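Local coordinates for ABC transporter periplasmic peptide-binding protein (Pseudoalteromonas, PDB 4QFL) that binds dipeptides, here Ala-Phe, in the periplasm and probably delivers them to an ABC transporter for uptake, at residues W82-S85 against S90-F93; K154-S159 against R164-N169. One frame throughout, in Å; residues are numbered along the deposited sequence.

Interaction 1: residues W82-S85 against S90-F93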
ATOM      1  N   TRP A  82      -2.129 -20.141 -15.450  1.00 24.23           N
ATOM      2  CA  TRP A  82      -3.418 -19.511 -15.147  1.00 25.30           C
ATOM      3  C   TRP A  82      -4.221 -19.294 -16.420  1.00 24.33           C
ATOM      4  O   TRP A  82      -3.659 -19.017 -17.480  1.00 27.45           O
ATOM      5  CB  TRP A  82      -3.233 -18.182 -14.406  1.00 23.51           C
ATOM      6  CG  TRP A  82      -2.165 -17.293 -14.995  1.00 22.23           C
ATOM      7  CD1 TRP A  82      -2.350 -16.238 -15.841  1.00 21.21           C
ATOM      8  CD2 TRP A  82      -0.753 -17.387 -14.772  1.00 24.46           C
ATOM      9  NE1 TRP A  82      -1.144 -15.672 -16.161  1.00 19.81           N
ATOM     10  CE2 TRP A  82      -0.144 -16.357 -15.521  1.00 19.86           C
ATOM     11  CE3 TRP A  82       0.057 -18.245 -14.014  1.00 20.87           C
ATOM     12  CZ2 TRP A  82       1.227 -16.163 -15.542  1.00 18.98           C
ATOM     13  CZ3 TRP A  82       1.424 -18.056 -14.038  1.00 19.93           C
ATOM     14  CH2 TRP A  82       1.997 -17.019 -14.795  1.00 23.48           C
ATOM     15  N   LYS A  83      -5.536 -19.420 -16.313  1.00 25.89           N
ATOM     16  CA  LYS A  83      -6.400 -19.352 -17.485  1.00 27.51           C
ATOM     17  C   LYS A  83      -7.704 -18.646 -17.156  1.00 26.67           C
ATOM     18  O   LYS A  83      -8.356 -18.968 -16.169  1.00 26.03           O
ATOM     19  CB  LYS A  83      -6.699 -20.769 -17.994  1.00 28.07           C
ATOM     20  CG  LYS A  83      -7.169 -20.851 -19.447  1.00 34.62           C
ATOM     21  CD  LYS A  83      -8.674 -20.653 -19.618  1.00 34.70           C
ATOM     22  CE  LYS A  83      -9.051 -20.667 -21.107  1.00 34.21           C
ATOM     23  NZ  LYS A  83     -10.524 -20.600 -21.389  1.00 37.85           N
ATOM     24  N   ILE A  84      -8.088 -17.685 -17.983  1.00 25.97           N
ATOM     25  CA  ILE A  84      -9.358 -17.021 -17.786  1.00 24.90           C
ATOM     26  C   ILE A  84     -10.327 -17.483 -18.855  1.00 28.88           C
ATOM     27  O   ILE A  84      -9.998 -17.485 -20.043  1.00 30.37           O
ATOM     28  CB  ILE A  84      -9.216 -15.507 -17.873  1.00 27.19           C
ATOM     29  CG1 ILE A  84      -8.084 -15.034 -16.966  1.00 26.04           C
ATOM     30  CG2 ILE A  84     -10.531 -14.832 -17.494  1.00 26.84           C
ATOM     31  CD1 ILE A  84      -8.037 -13.546 -16.824  1.00 27.38           C
ATOM     32  N   SER A  85     -11.521 -17.880 -18.434  1.00 27.18           N
ATOM     33  CA  SER A  85     -12.513 -18.388 -19.368  1.00 28.23           C
ATOM     34  C   SER A  85     -12.968 -17.290 -20.314  1.00 31.09           C
ATOM     35  O   SER A  85     -12.747 -16.109 -20.061  1.00 29.76           O
ATOM     36  CB  SER A  85     -13.708 -18.956 -18.620  1.00 27.12           C
ATOM     37  OG  SER A  85     -14.307 -17.953 -17.817  1.00 30.42           O
ATOM     38  N   SER A  90     -14.396 -17.423 -14.725  1.00 23.48           N
ATOM     39  CA  SER A  90     -13.674 -18.562 -14.173  1.00 25.02           C
ATOM     40  C   SER A  90     -12.185 -18.403 -14.435  1.00 25.38           C
ATOM     41  O   SER A  90     -11.765 -18.209 -15.575  1.00 26.44           O
ATOM     42  CB  SER A  90     -14.169 -19.880 -14.780  1.00 28.21           C
ATOM     43  OG  SER A  90     -15.544 -20.086 -14.499  1.00 27.14           O
ATOM     44  N   VAL A  91     -11.391 -18.471 -13.373  1.00 24.41           N
ATOM     45  CA  VAL A  91      -9.947 -18.408 -13.506  1.00 21.11           C
ATOM     46  C   VAL A  91      -9.352 -19.666 -12.883  1.00 22.65           C
ATOM     47  O   VAL A  91      -9.543 -19.947 -11.701  1.00 21.62           O
ATOM     48  CB  VAL A  91      -9.352 -17.135 -12.846  1.00 23.53           C
ATOM     49  CG1 VAL A  91      -7.892 -16.940 -13.261  1.00 21.13           C
ATOM     50  CG2 VAL A  91     -10.180 -15.904 -13.197  1.00 22.98           C
ATOM     51  N   THR A  92      -8.643 -20.431 -13.699  1.00 26.16           N
ATOM     52  CA  THR A  92      -8.036 -21.672 -13.271  1.00 22.13           C
ATOM     53  C   THR A  92      -6.559 -21.445 -13.023  1.00 20.90           C
ATOM     54  O   THR A  92      -5.844 -20.931 -13.885  1.00 23.87           O
ATOM     55  CB  THR A  92      -8.211 -22.744 -14.354  1.00 23.68           C
ATOM     56  OG1 THR A  92      -9.606 -22.975 -14.572  1.00 25.58           O
ATOM     57  CG2 THR A  92      -7.546 -24.045 -13.951  1.00 23.71           C
ATOM     58  N   PHE A  93      -6.103 -21.813 -11.836  1.00 22.98           N
ATOM     59  CA  PHE A  93      -4.679 -21.794 -11.522  1.00 21.86           C
ATOM     60  C   PHE A  93      -4.147 -23.215 -11.406  1.00 21.78           C
ATOM     61  O   PHE A  93      -4.702 -24.026 -10.672  1.00 21.65           O
ATOM     62  CB  PHE A  93      -4.430 -21.080 -10.184  1.00 21.55           C
ATOM     63  CG  PHE A  93      -4.724 -19.607 -10.207  1.00 20.64           C
ATOM     64  CD1 PHE A  93      -3.738 -18.694 -10.559  1.00 20.62           C
ATOM     65  CD2 PHE A  93      -5.973 -19.133  -9.859  1.00 22.34           C
ATOM     66  CE1 PHE A  93      -4.002 -17.343 -10.577  1.00 18.75           C
ATOM     67  CE2 PHE A  93      -6.243 -17.778  -9.876  1.00 23.01           C
ATOM     68  CZ  PHE A  93      -5.253 -16.882 -10.233  1.00 20.70           C
TER
HETATM   69  O   HOH W   1     -10.783 -20.911 -16.115  1.00 28.46           O
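K83 and T92 form an antiparallel hydrogen-bonded pair, each backbone N donating to the other's O at 2.9 Å, while the flanking non-hydrogen-bonded pairs W82-F93 and I84-V91 bring their CA atoms to 4.5 Å. CA-H...O contacts fill in between these bonds, as from W82 CA to T92 O (3.1 Å). Where the strand of 82-84 ends, S85 N still donates to S90 O at 2.9 Å, nearly straight (161°). S85 OG, held between the backbone N and the carbonyl carbon (chi1 60°), turns back to accept from S90 N at 3.1 Å, a more bent bond (136°), and it also hydrogen-bonds D87 in the turn. Without the hydroxyl, as with an alanine here, S90 N and the D87 carboxylate would probably lose their shared partner and the turn could move more freely. On the face of K83 and T92, a water donates to K83 O and hydrogen-bonds T92 OG1 at 2.8 Å, adding a water-mediated link beside the direct T92 N to K83 O bond. The other face is apolar: W82 CB meets F93 CD1 obliquely at 3.9 Å while its indole leads away, and I84 and V91 lie side by side. Helix 174-178 packs on this face, L175 touching W82, V91 and F93; W82 also reaches strand 74-76, and strand 162-167 continues the sheet beyond 90-93.

Interaction 2: residues K154-S159 against R164-N169; sequences KIVRVS and RFELFN
I155 lies over one face of the F165 ring, the two side chains running side by side from a non-hydrogen-bonded pair. I155 CG1 sits 4.1 Å from the ring centroid and 21° off its normal, a CH-pi contact offset toward the rim, and CD1 carries on outward to F165 CE2 at 3.5 Å. The opposite face of the hairpin is mixed. There R164 starts extended, CG anti to the backbone N, then bends at chi3 (65°), which brings its guanidinium beside V156: V156 CB lies over one face of the group, and CG2 comes to 3.2 Å from R164 NH2. The carboxylate of E166 meets the guanidinium at its edge, in plane, through a salt bridge from R164 NE to E166 OE2 whose very short modelled length is doubtful. K154 runs alongside E166, CG to CG at 4.0 Å, its aliphatic stem rather than its charge making the contact. V158 CG1 reaches over to R164 CB, the two side chains crossing at about a right angle. Between the strands, E166 N donates almost linearly to K154 O at 2.8 Å, and V156 and R164 exchange two backbone bonds. Helix 115-126 packs on I155 through I119, F122 and F126. The whole is an antiparallel beta hairpin, with a classic beta bulge near its turn where V158 and S159 both face Q162.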
ATOM      1  N   LYS A 154     -16.959 -19.132  -5.404  1.00 22.96           N
ATOM      2  CA  LYS A 154     -16.337 -20.274  -4.782  1.00 22.81           C
ATOM      3  C   LYS A 154     -15.015 -20.530  -5.481  1.00 23.44           C
ATOM      4  O   LYS A 154     -14.707 -19.904  -6.489  1.00 23.22           O
ATOM      5  CB  LYS A 154     -17.257 -21.507  -4.828  1.00 24.38           C
ATOM      6  CG  LYS A 154     -17.694 -21.955  -6.214  1.00 26.70           C
ATOM      7  CD  LYS A 154     -18.572 -23.209  -6.126  1.00 31.20           C
ATOM      8  CE  LYS A 154     -18.870 -23.811  -7.509  1.00 36.99           C
ATOM      9  NZ  LYS A 154     -19.666 -25.088  -7.454  1.00 34.93           N
ATOM     10  N   ILE A 155     -14.220 -21.423  -4.909  1.00 26.13           N
ATOM     11  CA  ILE A 155     -13.023 -21.917  -5.556  1.00 23.53           C
ATOM     12  C   ILE A 155     -13.171 -23.426  -5.618  1.00 23.47           C
ATOM     13  O   ILE A 155     -13.221 -24.094  -4.582  1.00 24.18           O
ATOM     14  CB  ILE A 155     -11.759 -21.585  -4.746  1.00 22.40           C
ATOM     15  CG1 ILE A 155     -11.752 -20.112  -4.349  1.00 22.59           C
ATOM     16  CG2 ILE A 155     -10.499 -21.969  -5.533  1.00 21.28           C
ATOM     17  CD1 ILE A 155     -10.583 -19.724  -3.475  1.00 18.62           C
ATOM     18  N   VAL A 156     -13.274 -23.956  -6.827  1.00 23.01           N
ATOM     19  CA  VAL A 156     -13.401 -25.399  -7.005  1.00 24.29           C
ATOM     20  C   VAL A 156     -12.052 -26.063  -6.826  1.00 23.10           C
ATOM     21  O   VAL A 156     -11.027 -25.533  -7.253  1.00 22.80           O
ATOM     22  CB  VAL A 156     -13.933 -25.767  -8.408  1.00 23.91           C
ATOM     23  CG1 VAL A 156     -13.860 -27.274  -8.630  1.00 22.80           C
ATOM     24  CG2 VAL A 156     -15.356 -25.243  -8.613  1.00 29.06           C
ATOM     25  N   ARG A 157     -12.065 -27.227  -6.190  1.00 22.96           N
ATOM     26  CA  ARG A 157     -10.884 -28.057  -6.110  1.00 22.95           C
ATOM     27  C   ARG A 157     -10.895 -29.034  -7.263  1.00 25.44           C
ATOM     28  O   ARG A 157     -11.435 -30.136  -7.138  1.00 28.59           O
ATOM     29  CB  ARG A 157     -10.875 -28.837  -4.809  1.00 23.87           C
ATOM     30  CG  ARG A 157      -9.585 -29.587  -4.575  1.00 25.45           C
ATOM     31  CD  ARG A 157      -9.718 -30.534  -3.407  1.00 23.29           C
ATOM     32  NE  ARG A 157      -8.432 -30.733  -2.766  1.00 25.89           N
ATOM     33  CZ  ARG A 157      -7.495 -31.546  -3.236  1.00 28.51           C
ATOM     34  NH1 ARG A 157      -7.719 -32.245  -4.343  1.00 27.09           N
ATOM     35  NH2 ARG A 157      -6.340 -31.667  -2.595  1.00 28.64           N
ATOM     36  N   VAL A 158     -10.311 -28.650  -8.390  1.00 22.17           N
ATOM     37  CA  VAL A 158     -10.360 -29.537  -9.538  1.00 25.04           C
ATOM     38  C   VAL A 158      -9.381 -30.687  -9.356  1.00 25.21           C
ATOM     39  O   VAL A 158      -9.643 -31.797  -9.789  1.00 26.98           O
ATOM     40  CB  VAL A 158     -10.128 -28.805 -10.869  1.00 26.96           C
ATOM     41  CG1 VAL A 158     -10.291 -27.314 -10.689  1.00 27.38           C
ATOM     42  CG2 VAL A 158      -8.764 -29.125 -11.409  1.00 29.76           C
ATOM     43  N   SER A 159      -8.257 -30.425  -8.702  1.00 24.79           N
ATOM     44  CA  SER A 159      -7.360 -31.499  -8.299  1.00 26.72           C
ATOM     45  C   SER A 159      -6.353 -31.032  -7.248  1.00 26.60           C
ATOM     46  O   SER A 159      -6.345 -29.863  -6.860  1.00 24.01           O
ATOM     47  CB  SER A 159      -6.654 -32.139  -9.504  1.00 26.23           C
ATOM     48  OG  SER A 159      -5.794 -31.233 -10.171  1.00 26.42           O
ATOM     49  N   ARG A 164     -10.062 -23.701  -9.490  1.00 20.29           N
ATOM     50  CA  ARG A 164     -10.733 -22.757 -10.366  1.00 23.82           C
ATOM     51  C   ARG A 164     -11.582 -21.784  -9.545  1.00 21.80           C
ATOM     52  O   ARG A 164     -12.484 -22.200  -8.824  1.00 22.74           O
ATOM     53  CB  ARG A 164     -11.581 -23.509 -11.396  1.00 23.72           C
ATOM     54  CG  ARG A 164     -12.420 -22.624 -12.281  1.00 22.25           C
ATOM     55  CD  ARG A 164     -13.332 -23.440 -13.187  1.00 27.29           C
ATOM     56  NE  ARG A 164     -14.334 -24.197 -12.434  1.00 29.46           N
ATOM     57  CZ  ARG A 164     -14.421 -25.525 -12.427  1.00 29.93           C
ATOM     58  NH1 ARG A 164     -13.565 -26.245 -13.139  1.00 31.01           N
ATOM     59  NH2 ARG A 164     -15.365 -26.131 -11.714  1.00 28.96           N
ATOM     60  N   PHE A 165     -11.258 -20.496  -9.628  1.00 21.96           N
ATOM     61  CA  PHE A 165     -12.056 -19.447  -8.995  1.00 21.50           C
ATOM     62  C   PHE A 165     -13.304 -19.161  -9.840  1.00 24.17           C
ATOM     63  O   PHE A 165     -13.207 -18.954 -11.051  1.00 24.41           O
ATOM     64  CB  PHE A 165     -11.246 -18.144  -8.848  1.00 22.28           C
ATOM     65  CG  PHE A 165     -10.161 -18.187  -7.795  1.00 17.76           C
ATOM     66  CD1 PHE A 165      -9.018 -18.961  -7.970  1.00 20.91           C
ATOM     67  CD2 PHE A 165     -10.266 -17.408  -6.648  1.00 20.00           C
ATOM     68  CE1 PHE A 165      -8.009 -18.983  -7.003  1.00 20.59           C
ATOM     69  CE2 PHE A 165      -9.261 -17.417  -5.683  1.00 21.03           C
ATOM     70  CZ  PHE A 165      -8.132 -18.209  -5.860  1.00 22.00           C
ATOM     71  N   GLU A 166     -14.471 -19.138  -9.201  1.00 25.53           N
ATOM     72  CA  GLU A 166     -15.708 -18.760  -9.878  1.00 25.64           C
ATOM     73  C   GLU A 166     -16.152 -17.377  -9.404  1.00 23.95           C
ATOM     74  O   GLU A 166     -16.410 -17.173  -8.217  1.00 23.37           O
ATOM     75  CB  GLU A 166     -16.808 -19.784  -9.601  1.00 22.86           C
ATOM     76  CG  GLU A 166     -16.405 -21.215  -9.884  1.00 28.27           C
ATOM     77  CD  GLU A 166     -16.397 -21.532 -11.367  1.00 30.42           C
ATOM     78  OE1 GLU A 166     -16.651 -20.613 -12.174  1.00 31.95           O
ATOM     79  OE2 GLU A 166     -16.141 -22.703 -11.727  1.00 32.69           O
ATOM     80  N   LEU A 167     -16.238 -16.430 -10.333  1.00 24.70           N
ATOM     81  CA  LEU A 167     -16.629 -15.062 -10.001  1.00 26.17           C
ATOM     82  C   LEU A 167     -18.100 -14.778 -10.324  1.00 27.76           C
ATOM     83  O   LEU A 167     -18.680 -15.381 -11.234  1.00 24.42           O
ATOM     84  CB  LEU A 167     -15.742 -14.063 -10.745  1.00 25.91           C
ATOM     85  CG  LEU A 167     -14.243 -14.365 -10.697  1.00 26.20           C
ATOM     86  CD1 LEU A 167     -13.453 -13.285 -11.416  1.00 23.22           C
ATOM     87  CD2 LEU A 167     -13.765 -14.533  -9.261  1.00 24.28           C
ATOM     88  N   PHE A 168     -18.697 -13.859  -9.572  1.00 23.92           N
ATOM     89  CA  PHE A 168     -20.075 -13.465  -9.813  1.00 26.42           C
ATOM     90  C   PHE A 168     -20.146 -12.633 -11.079  1.00 29.25           C
ATOM     91  O   PHE A 168     -21.167 -12.621 -11.773  1.00 29.51           O
ATOM     92  CB  PHE A 168     -20.624 -12.663  -8.639  1.00 24.64           C
ATOM     93  CG  PHE A 168     -20.927 -13.496  -7.433  1.00 25.19           C
ATOM     94  CD1 PHE A 168     -21.832 -14.536  -7.510  1.00 30.34           C
ATOM     95  CD2 PHE A 168     -20.306 -13.247  -6.224  1.00 27.63           C
ATOM     96  CE1 PHE A 168     -22.114 -15.316  -6.397  1.00 32.75           C
ATOM     97  CE2 PHE A 168     -20.577 -14.022  -5.104  1.00 29.78           C
ATOM     98  CZ  PHE A 168     -21.480 -15.061  -5.190  1.00 28.10           C
ATOM     99  N   ASN A 169     -19.049 -11.940 -11.363  1.00 27.18           N
ATOM    100  CA  ASN A 169     -18.928 -11.079 -12.536  1.00 27.38           C
ATOM    101  C   ASN A 169     -17.460 -11.017 -12.978  1.00 26.85           C
ATOM    102  O   ASN A 169     -16.554 -11.253 -12.183  1.00 23.59           O
ATOM    103  CB  ASN A 169     -19.435  -9.660 -12.220  1.00 28.66           C
ATOM    104  CG  ASN A 169     -20.926  -9.616 -11.898  1.00 35.87           C
ATOM    105  OD1 ASN A 169     -21.771  -9.627 -12.798  1.00 42.43           O
ATOM    106  ND2 ASN A 169     -21.255  -9.554 -10.610  1.00 36.01           N
TER

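Interactions 1 and 2 are two hairpins of one four-stranded antiparallel sheet, their centres about 9 Å apart. Strands 90-95 and 162-167 join them in the middle, with 79-84 and 152-159 outermost. V91 O lies 2.7 Å from F165 N across this seam, a probable backbone hydrogen bond. On one face F93 CD2 packs at 3.5 Å on F165 CE1, the ring planes steeply inclined at about 75°, so the apolar sides of both hairpins merge. On the other, S90 OG stands 2.6 Å from E166 OE1, probably hydrogen-bonded, while R164 CG packs on T92 OG1. None of the residues in either interaction belongs to the Ala-Phe pocket.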